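Local coordinates for protein thermospermine synthase (PDB 6BQ6) that probably makes thermospermine by transferring an aminopropyl group from decarboxylated S-adenosylmethionine to spermidine, at residues N104-G109 with N162-E167; G212-Q217 with N235-V240; R117-H122 with D126-C131. All blocks are in the same frame, centred on the assembly; numbering follows the deposited sequence. Where two conformers were deposited one is given.

Interaction 1. Residues N104-G109 with N162-E167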
ATOM      1  N   ASN B 104      44.772  -7.833 -11.272  0.50 20.97           N
ATOM      2  CA  ASN B 104      44.132  -8.973 -10.661  0.50 21.08           C
ATOM      3  C   ASN B 104      43.189  -8.469  -9.566  0.50 20.55           C
ATOM      4  O   ASN B 104      43.645  -7.817  -8.617  0.50 20.61           O
ATOM      5  CB  ASN B 104      45.188  -9.901 -10.096  0.50 22.08           C
ATOM      6  CG  ASN B 104      45.985 -10.612 -11.196  0.50 23.00           C
ATOM      7  OD1 ASN B 104      47.053 -10.141 -11.644  0.50 25.31           O
ATOM      8  ND2 ASN B 104      45.460 -11.715 -11.670  0.50 23.74           N
ATOM      9  N   VAL B 105      41.894  -8.753  -9.737  0.50 20.22           N
ATOM     10  CA  VAL B 105      40.878  -8.308  -8.788  0.50 19.89           C
ATOM     11  C   VAL B 105      39.977  -9.423  -8.288  0.50 19.18           C
ATOM     12  O   VAL B 105      39.595 -10.319  -9.025  0.50 19.18           O
ATOM     13  CB  VAL B 105      39.995  -7.207  -9.390  0.50 19.72           C
ATOM     14  CG1 VAL B 105      39.261  -7.723 -10.608  0.50 20.11           C
ATOM     15  CG2 VAL B 105      38.971  -6.703  -8.389  0.50 20.09           C
ATOM     16  N   PHE B 106      39.628  -9.339  -7.013  1.00 18.64           N
ATOM     17  CA  PHE B 106      38.755 -10.296  -6.343  1.00 18.66           C
ATOM     18  C   PHE B 106      37.478  -9.572  -5.909  1.00 17.94           C
ATOM     19  O   PHE B 106      37.571  -8.521  -5.294  1.00 18.52           O
ATOM     20  CB  PHE B 106      39.481 -10.827  -5.107  1.00 19.86           C
ATOM     21  CG  PHE B 106      38.776 -11.935  -4.401  1.00 20.32           C
ATOM     22  CD1 PHE B 106      37.893 -11.668  -3.402  1.00 20.67           C
ATOM     23  CD2 PHE B 106      39.110 -13.264  -4.665  1.00 21.24           C
ATOM     24  CE1 PHE B 106      37.235 -12.686  -2.732  1.00 21.07           C
ATOM     25  CE2 PHE B 106      38.492 -14.311  -3.973  1.00 21.36           C
ATOM     26  CZ  PHE B 106      37.570 -14.028  -2.994  1.00 21.35           C
ATOM     27  N   ILE B 107      36.338 -10.123  -6.289  1.00 17.71           N
ATOM     28  CA  ILE B 107      35.042  -9.583  -5.860  1.00 18.10           C
ATOM     29  C   ILE B 107      34.480 -10.440  -4.719  1.00 18.68           C
ATOM     30  O   ILE B 107      34.255 -11.643  -4.916  1.00 18.69           O
ATOM     31  CB  ILE B 107      33.999  -9.565  -6.958  1.00 17.69           C
ATOM     32  CG1 ILE B 107      34.511  -8.871  -8.242  1.00 17.94           C
ATOM     33  CG2 ILE B 107      32.768  -8.821  -6.423  1.00 18.17           C
ATOM     34  CD1 ILE B 107      33.700  -9.209  -9.483  1.00 18.25           C
ATOM     35  N   MET B 108      34.228  -9.851  -3.528  1.00 18.51           N
ATOM     36  CA  MET B 108      33.439 -10.500  -2.516  1.00 20.11           C
ATOM     37  C   MET B 108      31.986 -10.249  -2.812  1.00 20.47           C
ATOM     38  O   MET B 108      31.525  -9.103  -2.668  1.00 19.83           O
ATOM     39  CB  MET B 108      33.792  -9.961  -1.117  1.00 20.97           C
ATOM     40  CG  MET B 108      35.278  -9.865  -0.872  1.00 22.26           C
ATOM     41  SD  MET B 108      35.579  -9.592   0.882  1.00 25.91           S
ATOM     42  CE  MET B 108      34.843  -7.996   1.168  1.00 24.53           C
ATOM     43  N   GLY B 109      31.274 -11.277  -3.255  1.00 20.30           N
ATOM     44  CA  GLY B 109      29.856 -11.174  -3.630  1.00 21.85           C
ATOM     45  C   GLY B 109      29.750 -10.893  -5.095  1.00 23.30           C
ATOM     46  O   GLY B 109      30.315 -11.579  -5.913  1.00 25.87           O
ATOM     47  N   ASN B 162      31.782 -19.716  -2.904  1.00 26.28           N
ATOM     48  CA  ASN B 162      32.361 -19.868  -1.574  1.00 26.83           C
ATOM     49  C   ASN B 162      32.075 -18.646  -0.767  1.00 27.49           C
ATOM     50  O   ASN B 162      31.673 -17.581  -1.293  1.00 26.44           O
ATOM     51  CB  ASN B 162      33.891 -20.163  -1.669  1.00 27.14           C
ATOM     52  CG  ASN B 162      34.467 -20.916  -0.458  1.00 29.18           C
ATOM     53  OD1 ASN B 162      33.732 -21.365   0.431  1.00 30.72           O
ATOM     54  ND2 ASN B 162      35.801 -21.041  -0.416  1.00 28.02           N
ATOM     55  N   ASP B 163      32.235 -18.823   0.534  1.00 28.85           N
ATOM     56  CA  ASP B 163      32.362 -17.730   1.482  1.00 30.82           C
ATOM     57  C   ASP B 163      33.663 -17.002   1.158  1.00 28.47           C
ATOM     58  O   ASP B 163      34.688 -17.645   1.052  1.00 26.47           O
ATOM     59  CB  ASP B 163      32.481 -18.318   2.876  1.00 35.46           C
ATOM     60  CG  ASP B 163      32.674 -17.267   3.915  1.00 39.08           C
ATOM     61  OD1 ASP B 163      31.682 -16.626   4.286  1.00 47.73           O
ATOM     62  OD2 ASP B 163      33.811 -17.066   4.370  1.00 41.44           O
ATOM     63  N   ALA B 164      33.621 -15.683   1.004  1.00 27.48           N
ATOM     64  CA  ALA B 164      34.808 -14.914   0.616  1.00 26.22           C
ATOM     65  C   ALA B 164      35.935 -14.987   1.664  1.00 25.57           C
ATOM     66  O   ALA B 164      37.103 -14.983   1.290  1.00 24.42           O
ATOM     67  CB  ALA B 164      34.441 -13.459   0.315  1.00 28.03           C
ATOM     68  N   LYS B 165      35.611 -15.060   2.969  1.00 27.08           N
ATOM     69  CA  LYS B 165      36.663 -15.176   3.991  1.00 27.85           C
ATOM     70  C   LYS B 165      37.392 -16.472   3.849  1.00 27.03           C
ATOM     71  O   LYS B 165      38.624 -16.505   3.895  1.00 27.76           O
ATOM     72  CB  LYS B 165      36.112 -15.028   5.446  1.00 30.14           C
ATOM     73  CG  LYS B 165      37.162 -15.218   6.526  1.00 34.47           C
ATOM     74  CD  LYS B 165      36.545 -15.053   7.921  1.00 36.80           C
ATOM     75  CE  LYS B 165      37.325 -15.786   9.009  1.00 40.92           C
ATOM     76  NZ  LYS B 165      38.433 -14.957   9.519  1.00 43.25           N
ATOM     77  N   ALA B 166      36.648 -17.559   3.705  1.00 27.56           N
ATOM     78  CA  ALA B 166      37.257 -18.870   3.491  1.00 27.82           C
ATOM     79  C   ALA B 166      38.093 -18.914   2.246  1.00 27.91           C
ATOM     80  O   ALA B 166      39.209 -19.462   2.259  1.00 28.91           O
ATOM     81  CB  ALA B 166      36.163 -19.930   3.402  1.00 29.35           C
ATOM     82  N   GLU B 167      37.557 -18.345   1.159  1.00 26.29           N
ATOM     83  CA  GLU B 167      38.291 -18.335  -0.117  1.00 26.52           C
ATOM     84  C   GLU B 167      39.609 -17.581  -0.045  1.00 25.97           C
ATOM     85  O   GLU B 167      40.655 -18.117  -0.432  1.00 25.55           O
ATOM     86  CB  GLU B 167      37.431 -17.753  -1.226  1.00 26.92           C
ATOM     87  CG  GLU B 167      37.996 -17.889  -2.605  1.00 26.66           C
ATOM     88  CD  GLU B 167      38.152 -19.329  -3.081  1.00 28.77           C
ATOM     89  OE1 GLU B 167      37.481 -20.217  -2.518  1.00 28.48           O
ATOM     90  OE2 GLU B 167      38.901 -19.541  -4.079  1.00 30.24           O
TER
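Ala164, the first residue of helix 164-169, sets its methyl against two side chains of segment 104-109. Its CB lies 3.8 Å from Met108 CB, with CG and SD of the same methionine passing close by, and 4.2 Å from Phe106 CE1. The phenylalanine ring takes its partners at the rim: Ala164 CB sits near the ring plane, and so does Glu167 CG, 3.9 Å from Phe106 CE2. With CG anti to the backbone N (chi1 -173°), Phe106 extends from the strand to the helix. The Glu167 chain bends at chi2; its carboxylate plane lies 11° from the ring plane, and the aliphatic CG does the touching.

The polar side-chain bonds within segment 162-167 tie up the start of the helix. Asn162 ND2 donates to Glu167 OE1 at 2.8 Å, nearly straight at 172° and within the amide plane, and OE2 pairs with Lys171. Asp163 is the N-cap: its OD2 accepts from Ala166 N at 3.0 Å through the anti lone pair, while OD1 meets Lys193. Replacing Glu167 by an alanine is likely to leave Asn162 ND2 and Lys171 without their mate and to open a gap at the rim of Phe106, where CG now lies.

Asp163 and Ala164 bind adenosine in another structure of this protein, so the contact joins the start of helix 164-169, part of that site, to the sheet. Strand 104-107 runs between strands 127-132 and 175-181; Tyr175 and Ile178 also pack on Phe106, and helix 197-204 reaches Met108 through Phe199 and Leu204.

Interaction 2. Residues G212-Q217 with N235-V240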
ATOM      1  N   GLY B 212      47.775  -1.928  -3.149  1.00 22.34           N
ATOM      2  CA  GLY B 212      46.454  -2.512  -3.303  1.00 20.83           C
ATOM      3  C   GLY B 212      45.405  -1.583  -2.788  1.00 20.79           C
ATOM      4  O   GLY B 212      45.681  -0.816  -1.856  1.00 20.96           O
ATOM      5  N   ILE B 213      44.212  -1.668  -3.379  1.00 19.88           N
ATOM      6  CA  ILE B 213      43.108  -0.795  -2.969  1.00 19.90           C
ATOM      7  C   ILE B 213      41.924  -1.690  -2.658  1.00 19.13           C
ATOM      8  O   ILE B 213      41.627  -2.592  -3.428  1.00 19.69           O
ATOM      9  CB  ILE B 213      42.743   0.237  -4.039  1.00 20.49           C
ATOM     10  CG1 ILE B 213      43.942   1.180  -4.304  1.00 21.57           C
ATOM     11  CG2 ILE B 213      41.508   1.031  -3.560  1.00 20.49           C
ATOM     12  CD1 ILE B 213      43.790   2.119  -5.469  1.00 21.97           C
ATOM     13  N   PHE B 214      41.287  -1.472  -1.513  1.00 18.61           N
ATOM     14  CA  PHE B 214      40.035  -2.118  -1.166  1.00 18.12           C
ATOM     15  C   PHE B 214      38.919  -1.072  -1.455  1.00 17.61           C
ATOM     16  O   PHE B 214      39.073   0.121  -1.122  1.00 18.97           O
ATOM     17  CB  PHE B 214      40.028  -2.524   0.301  1.00 18.88           C
ATOM     18  CG  PHE B 214      38.728  -3.137   0.761  1.00 18.90           C
ATOM     19  CD1 PHE B 214      38.221  -4.312   0.172  1.00 19.13           C
ATOM     20  CD2 PHE B 214      37.955  -2.510   1.791  1.00 19.96           C
ATOM     21  CE1 PHE B 214      37.018  -4.876   0.589  1.00 19.09           C
ATOM     22  CE2 PHE B 214      36.747  -3.078   2.175  1.00 19.70           C
ATOM     23  CZ  PHE B 214      36.276  -4.262   1.604  1.00 19.35           C
ATOM     24  N   VAL B 215      37.803  -1.551  -1.974  1.00 17.07           N
ATOM     25  CA  VAL B 215      36.582  -0.726  -2.025  1.00 17.03           C
ATOM     26  C   VAL B 215      35.416  -1.615  -1.589  1.00 17.35           C
ATOM     27  O   VAL B 215      35.332  -2.794  -1.971  1.00 16.85           O
ATOM     28  CB  VAL B 215      36.324  -0.086  -3.408  1.00 16.66           C
ATOM     29  CG1 VAL B 215      36.250  -1.130  -4.510  1.00 17.23           C
ATOM     30  CG2 VAL B 215      35.071   0.792  -3.398  1.00 17.61           C
ATOM     31  N   THR B 216      34.512  -1.049  -0.802  1.00 17.54           N
ATOM     32  CA  THR B 216      33.285  -1.730  -0.472  1.00 17.28           C
ATOM     33  C   THR B 216      32.110  -0.795  -0.724  1.00 17.80           C
ATOM     34  O   THR B 216      32.171   0.393  -0.380  1.00 18.20           O
ATOM     35  CB  THR B 216      33.272  -2.294   0.986  1.00 18.31           C
ATOM     36  OG1 THR B 216      32.049  -3.010   1.194  1.00 17.79           O
ATOM     37  CG2 THR B 216      33.423  -1.202   2.020  1.00 19.53           C
ATOM     38  N   GLN B 217      30.984  -1.369  -1.136  1.00 17.45           N
ATOM     39  CA  GLN B 217      29.722  -0.707  -0.961  1.00 17.92           C
ATOM     40  C   GLN B 217      29.495  -0.505   0.552  1.00 18.75           C
ATOM     41  O   GLN B 217      29.922  -1.303   1.386  1.00 17.80           O
ATOM     42  CB  GLN B 217      28.607  -1.442  -1.644  1.00 18.72           C
ATOM     43  CG  GLN B 217      28.004  -2.628  -0.888  1.00 19.30           C
ATOM     44  CD  GLN B 217      26.925  -2.193   0.083  1.00 22.22           C
ATOM     45  OE1 GLN B 217      26.329  -1.134  -0.067  1.00 20.25           O
ATOM     46  NE2 GLN B 217      26.750  -2.949   1.141  1.00 24.37           N
ATOM     47  N   ASN B 235      34.466   4.163   9.677  1.00 23.71           N
ATOM     48  CA  ASN B 235      35.288   4.135  10.880  1.00 24.67           C
ATOM     49  C   ASN B 235      36.042   2.833  11.074  1.00 24.41           C
ATOM     50  O   ASN B 235      37.184   2.845  11.549  1.00 24.64           O
ATOM     51  CB  ASN B 235      34.470   4.461  12.129  1.00 26.38           C
ATOM     52  CG  ASN B 235      35.367   4.759  13.337  1.00 28.83           C
ATOM     53  OD1 ASN B 235      36.287   5.581  13.237  1.00 29.69           O
ATOM     54  ND2 ASN B 235      35.139   4.053  14.467  1.00 30.87           N
ATOM     55  N   THR B 236      35.408   1.721  10.731  1.00 23.77           N
ATOM     56  CA  THR B 236      36.064   0.422  10.842  1.00 23.19           C
ATOM     57  C   THR B 236      37.275   0.410   9.929  1.00 23.90           C
ATOM     58  O   THR B 236      38.397   0.059  10.341  1.00 24.57           O
ATOM     59  CB  THR B 236      35.088  -0.724  10.573  1.00 22.84           C
ATOM     60  OG1 THR B 236      33.973  -0.632  11.483  1.00 24.35           O
ATOM     61  CG2 THR B 236      35.763  -2.064  10.748  1.00 23.71           C
ATOM     62  N   LEU B 237      37.098   0.855   8.675  1.00 22.72           N
ATOM     63  CA  LEU B 237      38.238   0.925   7.765  1.00 22.37           C
ATOM     64  C   LEU B 237      39.336   1.894   8.219  1.00 24.63           C
ATOM     65  O   LEU B 237      40.506   1.634   7.975  1.00 23.51           O
ATOM     66  CB  LEU B 237      37.776   1.244   6.343  1.00 22.06           C
ATOM     67  CG  LEU B 237      37.062   0.097   5.638  1.00 21.59           C
ATOM     68  CD1 LEU B 237      36.278   0.589   4.429  1.00 21.73           C
ATOM     69  CD2 LEU B 237      38.026  -0.982   5.245  1.00 22.50           C
ATOM     70  N   ARG B 238      38.966   2.994   8.883  1.00 25.61           N
ATOM     71  CA  ARG B 238      39.932   3.983   9.365  1.00 28.87           C
ATOM     72  C   ARG B 238      40.842   3.352  10.435  1.00 29.62           C
ATOM     73  O   ARG B 238      41.997   3.775  10.651  1.00 29.93           O
ATOM     74  CB  ARG B 238      39.146   5.200   9.925  1.00 31.54           C
ATOM     75  CG  ARG B 238      39.992   6.351  10.374  1.00 36.55           C
ATOM     76  CD  ARG B 238      39.164   7.632  10.532  1.00 38.04           C
ATOM     77  NE  ARG B 238      38.005   7.508  11.436  1.00 39.09           N
ATOM     78  CZ  ARG B 238      37.387   8.549  12.019  1.00 40.25           C
ATOM     79  NH1 ARG B 238      36.324   8.381  12.800  1.00 39.62           N
ATOM     80  NH2 ARG B 238      37.847   9.774  11.814  1.00 40.30           N
ATOM     81  N   GLN B 239      40.368   2.294  11.061  1.00 28.87           N
ATOM     82  CA  GLN B 239      41.220   1.581  12.061  1.00 29.17           C
ATOM     83  C   GLN B 239      42.283   0.682  11.443  1.00 28.91           C
ATOM     84  O   GLN B 239      43.137   0.141  12.159  1.00 28.54           O
ATOM     85  CB  GLN B 239      40.366   0.671  12.967  1.00 29.47           C
ATOM     86  CG  GLN B 239      39.174   1.308  13.645  1.00 30.18           C
ATOM     87  CD  GLN B 239      39.491   2.638  14.261  1.00 32.75           C
ATOM     88  OE1 GLN B 239      40.456   2.754  15.041  1.00 35.68           O
ATOM     89  NE2 GLN B 239      38.706   3.658  13.939  1.00 33.02           N
ATOM     90  N   VAL B 240      42.178   0.396  10.151  1.00 26.77           N
ATOM     91  CA  VAL B 240      43.006  -0.591   9.501  1.00 27.30           C
ATOM     92  C   VAL B 240      43.914  -0.008   8.426  1.00 26.92           C
ATOM     93  O   VAL B 240      45.031  -0.457   8.267  1.00 28.79           O
ATOM     94  CB  VAL B 240      42.126  -1.695   8.873  1.00 27.39           C
ATOM     95  CG1 VAL B 240      42.939  -2.771   8.161  1.00 28.59           C
ATOM     96  CG2 VAL B 240      41.211  -2.315   9.937  1.00 28.80           C
TER
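Leu237 spreads its two methyls over strand 212-220, one for each partner. CD2 meets the Phe214 ring obliquely, 3.8 Å from Phe214 CD2 and nearly as close to CE2, the two side chains crossing at about a right angle. CD1 lies 4.1 Å from Thr216 CG2. Burial is small and wholly apolar.

The next layer fixes Thr216. It has OG1 anti to its own N (chi1 -177°), which turns CG2 to the leucine and lets OG1 donate to Gln217 O at 2.7 Å. Thr216 N in turn lies over one face of the Phe214 ring, offset toward its rim. On the helix, away from the contact, Arg238 grips Asn235 OD1 side-on, with NH1 at 2.8 Å and NE at 3.1 Å, and Gln239 NE2 donates to Asn235 O at 2.9 Å.

At the far end of the strand segment, Gln217 touches the bound thermospermine, its amide held by Asp184 and Trp258. Helix 230-238 packs back on strand 212-220, which precedes it and belongs to the Rossmann-like sheet, as in AdoMet-dependent methyltransferases. Tyr200 of helix 197-204 packs on both Phe214 and Leu237, while Val261 of the adjacent strand 256-264 reaches Leu237 as well.

Interaction 3. Residues R117-H122 with D126-C131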
ATOM      1  N   ARG B 117      31.346  -6.930 -15.015  1.00 18.82           N
ATOM      2  CA  ARG B 117      31.234  -6.224 -16.303  1.00 19.95           C
ATOM      3  C   ARG B 117      32.051  -4.924 -16.282  1.00 20.75           C
ATOM      4  O   ARG B 117      32.844  -4.634 -17.199  1.00 19.86           O
ATOM      5  CB  ARG B 117      29.768  -5.904 -16.594  1.00 20.27           C
ATOM      6  CG  ARG B 117      29.578  -5.124 -17.869  1.00 20.77           C
ATOM      7  CD  ARG B 117      28.186  -4.590 -17.907  1.00 21.94           C
ATOM      8  NE  ARG B 117      27.983  -3.487 -16.980  1.00 22.06           N
ATOM      9  CZ  ARG B 117      26.930  -3.324 -16.184  1.00 22.73           C
ATOM     10  NH1 ARG B 117      25.974  -4.244 -16.090  1.00 23.05           N
ATOM     11  NH2 ARG B 117      26.832  -2.194 -15.448  1.00 22.98           N
ATOM     12  N   GLU B 118      31.847  -4.105 -15.234  1.00 19.45           N
ATOM     13  CA  GLU B 118      32.592  -2.855 -15.177  1.00 20.20           C
ATOM     14  C   GLU B 118      34.111  -3.048 -15.024  1.00 19.78           C
ATOM     15  O   GLU B 118      34.891  -2.321 -15.590  1.00 19.48           O
ATOM     16  CB  GLU B 118      32.046  -1.947 -14.072  1.00 20.36           C
ATOM     17  CG  GLU B 118      30.628  -1.474 -14.318  1.00 21.13           C
ATOM     18  CD  GLU B 118      30.468  -0.702 -15.643  1.00 22.58           C
ATOM     19  OE1 GLU B 118      31.300   0.134 -16.004  1.00 21.27           O
ATOM     20  OE2 GLU B 118      29.455  -0.941 -16.342  1.00 25.05           O
ATOM     21  N   LEU B 119      34.527  -3.995 -14.181  1.00 19.31           N
ATOM     22  CA  LEU B 119      35.936  -4.342 -14.047  1.00 18.97           C
ATOM     23  C   LEU B 119      36.572  -4.754 -15.371  1.00 19.96           C
ATOM     24  O   LEU B 119      37.672  -4.327 -15.674  1.00 19.82           O
ATOM     25  CB  LEU B 119      36.130  -5.480 -13.072  1.00 18.40           C
ATOM     26  CG  LEU B 119      35.896  -5.100 -11.593  1.00 19.10           C
ATOM     27  CD1 LEU B 119      35.539  -6.292 -10.722  1.00 19.47           C
ATOM     28  CD2 LEU B 119      37.065  -4.334 -11.031  1.00 19.73           C
ATOM     29  N   LEU B 120      35.840  -5.531 -16.141  1.00 20.23           N
ATOM     30  CA  LEU B 120      36.358  -6.048 -17.434  1.00 21.61           C
ATOM     31  C   LEU B 120      36.457  -4.990 -18.536  1.00 22.45           C
ATOM     32  O   LEU B 120      37.062  -5.219 -19.567  1.00 22.97           O
ATOM     33  CB  LEU B 120      35.482  -7.217 -17.889  1.00 22.35           C
ATOM     34  CG  LEU B 120      35.664  -8.455 -16.970  1.00 22.67           C
ATOM     35  CD1 LEU B 120      34.507  -9.405 -17.202  1.00 23.49           C
ATOM     36  CD2 LEU B 120      36.963  -9.235 -17.159  1.00 22.85           C
ATOM     37  N   ARG B 121      35.850  -3.828 -18.338  1.00 21.04           N
ATOM     38  CA  ARG B 121      36.088  -2.674 -19.197  1.00 22.44           C
ATOM     39  C   ARG B 121      37.493  -2.124 -19.099  1.00 22.66           C
ATOM     40  O   ARG B 121      37.894  -1.384 -19.968  1.00 25.92           O
ATOM     41  CB  ARG B 121      35.063  -1.561 -18.945  1.00 22.50           C
ATOM     42  CG  ARG B 121      33.645  -2.002 -19.297  1.00 23.17           C
ATOM     43  CD  ARG B 121      32.602  -0.923 -18.983  1.00 23.94           C
ATOM     44  NE  ARG B 121      32.893   0.328 -19.675  1.00 24.19           N
ATOM     45  CZ  ARG B 121      32.629   1.559 -19.225  1.00 25.62           C
ATOM     46  NH1 ARG B 121      32.092   1.777 -18.046  1.00 24.31           N
ATOM     47  NH2 ARG B 121      32.964   2.589 -19.955  1.00 26.06           N
ATOM     48  N   HIS B 122      38.223  -2.428 -18.024  1.00 22.33           N
ATOM     49  CA  HIS B 122      39.580  -1.965 -17.867  1.00 22.78           C
ATOM     50  C   HIS B 122      40.545  -2.804 -18.651  1.00 23.75           C
ATOM     51  O   HIS B 122      40.695  -3.981 -18.390  1.00 23.27           O
ATOM     52  CB  HIS B 122      39.934  -1.962 -16.392  1.00 22.68           C
ATOM     53  CG  HIS B 122      39.320  -0.821 -15.657  1.00 21.40           C
ATOM     54  ND1 HIS B 122      40.060   0.256 -15.230  1.00 21.31           N
ATOM     55  CD2 HIS B 122      38.048  -0.607 -15.233  1.00 21.35           C
ATOM     56  CE1 HIS B 122      39.269   1.110 -14.598  1.00 22.10           C
ATOM     57  NE2 HIS B 122      38.045   0.614 -14.597  1.00 20.77           N
ATOM     58  N   ASP B 126      43.766  -8.490 -16.197  1.00 22.80           N
ATOM     59  CA  ASP B 126      44.044  -9.856 -16.684  1.00 24.26           C
ATOM     60  C   ASP B 126      43.161 -10.943 -16.036  1.00 25.06           C
ATOM     61  O   ASP B 126      42.894 -11.982 -16.662  1.00 24.41           O
ATOM     62  CB  ASP B 126      45.518 -10.185 -16.421  1.00 24.88           C
ATOM     63  CG  ASP B 126      46.477  -9.338 -17.243  1.00 27.00           C
ATOM     64  OD1 ASP B 126      46.117  -8.855 -18.368  1.00 29.40           O
ATOM     65  OD2 ASP B 126      47.640  -9.194 -16.810  1.00 29.51           O
ATOM     66  N   LYS B 127      42.754 -10.745 -14.777  1.00 24.60           N
ATOM     67  CA  LYS B 127      41.917 -11.735 -14.088  1.00 23.86           C
ATOM     68  C   LYS B 127      40.979 -11.066 -13.132  1.00 22.04           C
ATOM     69  O   LYS B 127      41.380 -10.149 -12.383  1.00 21.52           O
ATOM     70  CB  LYS B 127      42.748 -12.724 -13.320  1.00 27.03           C
ATOM     71  CG  LYS B 127      41.940 -13.903 -12.784  1.00 30.71           C
ATOM     72  CD  LYS B 127      42.841 -15.023 -12.288  1.00 36.39           C
ATOM     73  CE  LYS B 127      43.102 -14.876 -10.796  1.00 38.08           C
ATOM     74  NZ  LYS B 127      43.461 -16.163 -10.175  1.00 40.65           N
ATOM     75  N   VAL B 128      39.749 -11.521 -13.150  1.00 21.23           N
ATOM     76  CA  VAL B 128      38.707 -11.175 -12.136  1.00 21.28           C
ATOM     77  C   VAL B 128      38.163 -12.480 -11.539  1.00 21.35           C
ATOM     78  O   VAL B 128      37.769 -13.419 -12.248  1.00 22.51           O
ATOM     79  CB  VAL B 128      37.528 -10.403 -12.737  1.00 21.31           C
ATOM     80  CG1 VAL B 128      36.433 -10.137 -11.703  1.00 21.22           C
ATOM     81  CG2 VAL B 128      37.944  -9.098 -13.413  1.00 22.09           C
ATOM     82  N   VAL B 129      38.191 -12.563 -10.229  1.00 21.08           N
ATOM     83  CA  VAL B 129      37.556 -13.638  -9.509  1.00 21.67           C
ATOM     84  C   VAL B 129      36.315 -13.119  -8.834  1.00 22.20           C
ATOM     85  O   VAL B 129      36.433 -12.165  -8.068  1.00 22.10           O
ATOM     86  CB  VAL B 129      38.492 -14.209  -8.417  1.00 23.05           C
ATOM     87  CG1 VAL B 129      37.803 -15.361  -7.683  1.00 23.84           C
ATOM     88  CG2 VAL B 129      39.779 -14.692  -9.013  1.00 24.46           C
ATOM     89  N   MET B 130      35.159 -13.743  -9.079  1.00 21.83           N
ATOM     90  CA  MET B 130      33.881 -13.370  -8.476  1.00 23.83           C
ATOM     91  C   MET B 130      33.580 -14.467  -7.490  1.00 23.84           C
ATOM     92  O   MET B 130      33.419 -15.625  -7.912  1.00 22.60           O
ATOM     93  CB  MET B 130      32.761 -13.272  -9.488  1.00 27.35           C
ATOM     94  CG  MET B 130      31.396 -12.871  -8.906  1.00 30.03           C
ATOM     95  SD  MET B 130      29.994 -13.427  -9.925  1.00 36.99           S
ATOM     96  CE  MET B 130      30.547 -12.765 -11.467  1.00 33.24           C
ATOM     97  N   CYS B 131      33.578 -14.117  -6.199  1.00 21.66           N
ATOM     98  CA  CYS B 131      33.350 -15.077  -5.142  1.00 23.43           C
ATOM     99  C   CYS B 131      32.031 -14.821  -4.374  1.00 23.88           C
ATOM    100  O   CYS B 131      31.938 -13.902  -3.567  1.00 22.19           O
ATOM    101  CB  CYS B 131      34.557 -15.125  -4.217  1.00 23.76           C
ATOM    102  SG  CYS B 131      34.433 -16.360  -2.891  1.00 26.38           S
TER
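Val128 alone carries the strand's side of this contact, facing two consecutive leucines, Leu119 and Leu120, in the helix that comes just before it. The two elements belong to one beta-alpha-beta unit, strand 104-107, helix 114-120 and strand 127-132, in the Rossmann-like part of the enzyme, and a short turn brings them together. Val128 places CG1 anti to the backbone N (chi1 176°), which divides its methyls between the leucines. CG2 lies 3.9 Å from Leu120 CD2 and 4.1 Å from Leu119 CB, while CG1 meets Leu119 CD1, also at 4.1 Å. Leu119 points to the strand from its backbone; Leu120 starts off to one side and brings only its end in. Leu120 also touches residues of a glycine-rich GxGxxA sequence, consistent with a Rossmann-type turn.

Helix 84-98 packs on Leu119 through Val92 and Leu96, and its His93 meets the ring of His122. Away from the valine, the helix carries a salt-bridge network. Glu118 is buried between two arginines, which would probably favour its ionised form, and His93 NE2 adds a bond to its OE1. Arg121 NH1 donates to that same OE1 at 2.7 Å, on the syn lone pair. Arg117 has a further salt bridge to Glu84, which ties the network to helix 84-98. Its guanidinium approaches Glu118 edge-on: NE and NH2 both reach the single oxygen OE2, each at 3.0 Å, from its anti side and somewhat out of the carboxylate plane.

All three contacts are buried and lean on the same mixed sheet, yet they use different parts of it. Interactions 1 and 3 share neighbouring strands: Ile107 N probably donates to Val129 O, and Gly109 N to Cys131 O, both at 2.7 Å, while Val105 packs on Val128. Interaction 2 lies further along the sheet and joins interaction 1 where Met108 CE meets Phe214 CE1; it does not touch interaction 3. Across the segments each is apolar, with an aromatic ring in interactions 1 and 2 and only aliphatic groups in interaction 3. Polar side-chain bonds flank these contacts: a helix cap by the adenosine site in 1, neutral and arginine bonds in 2, a charged network in 3.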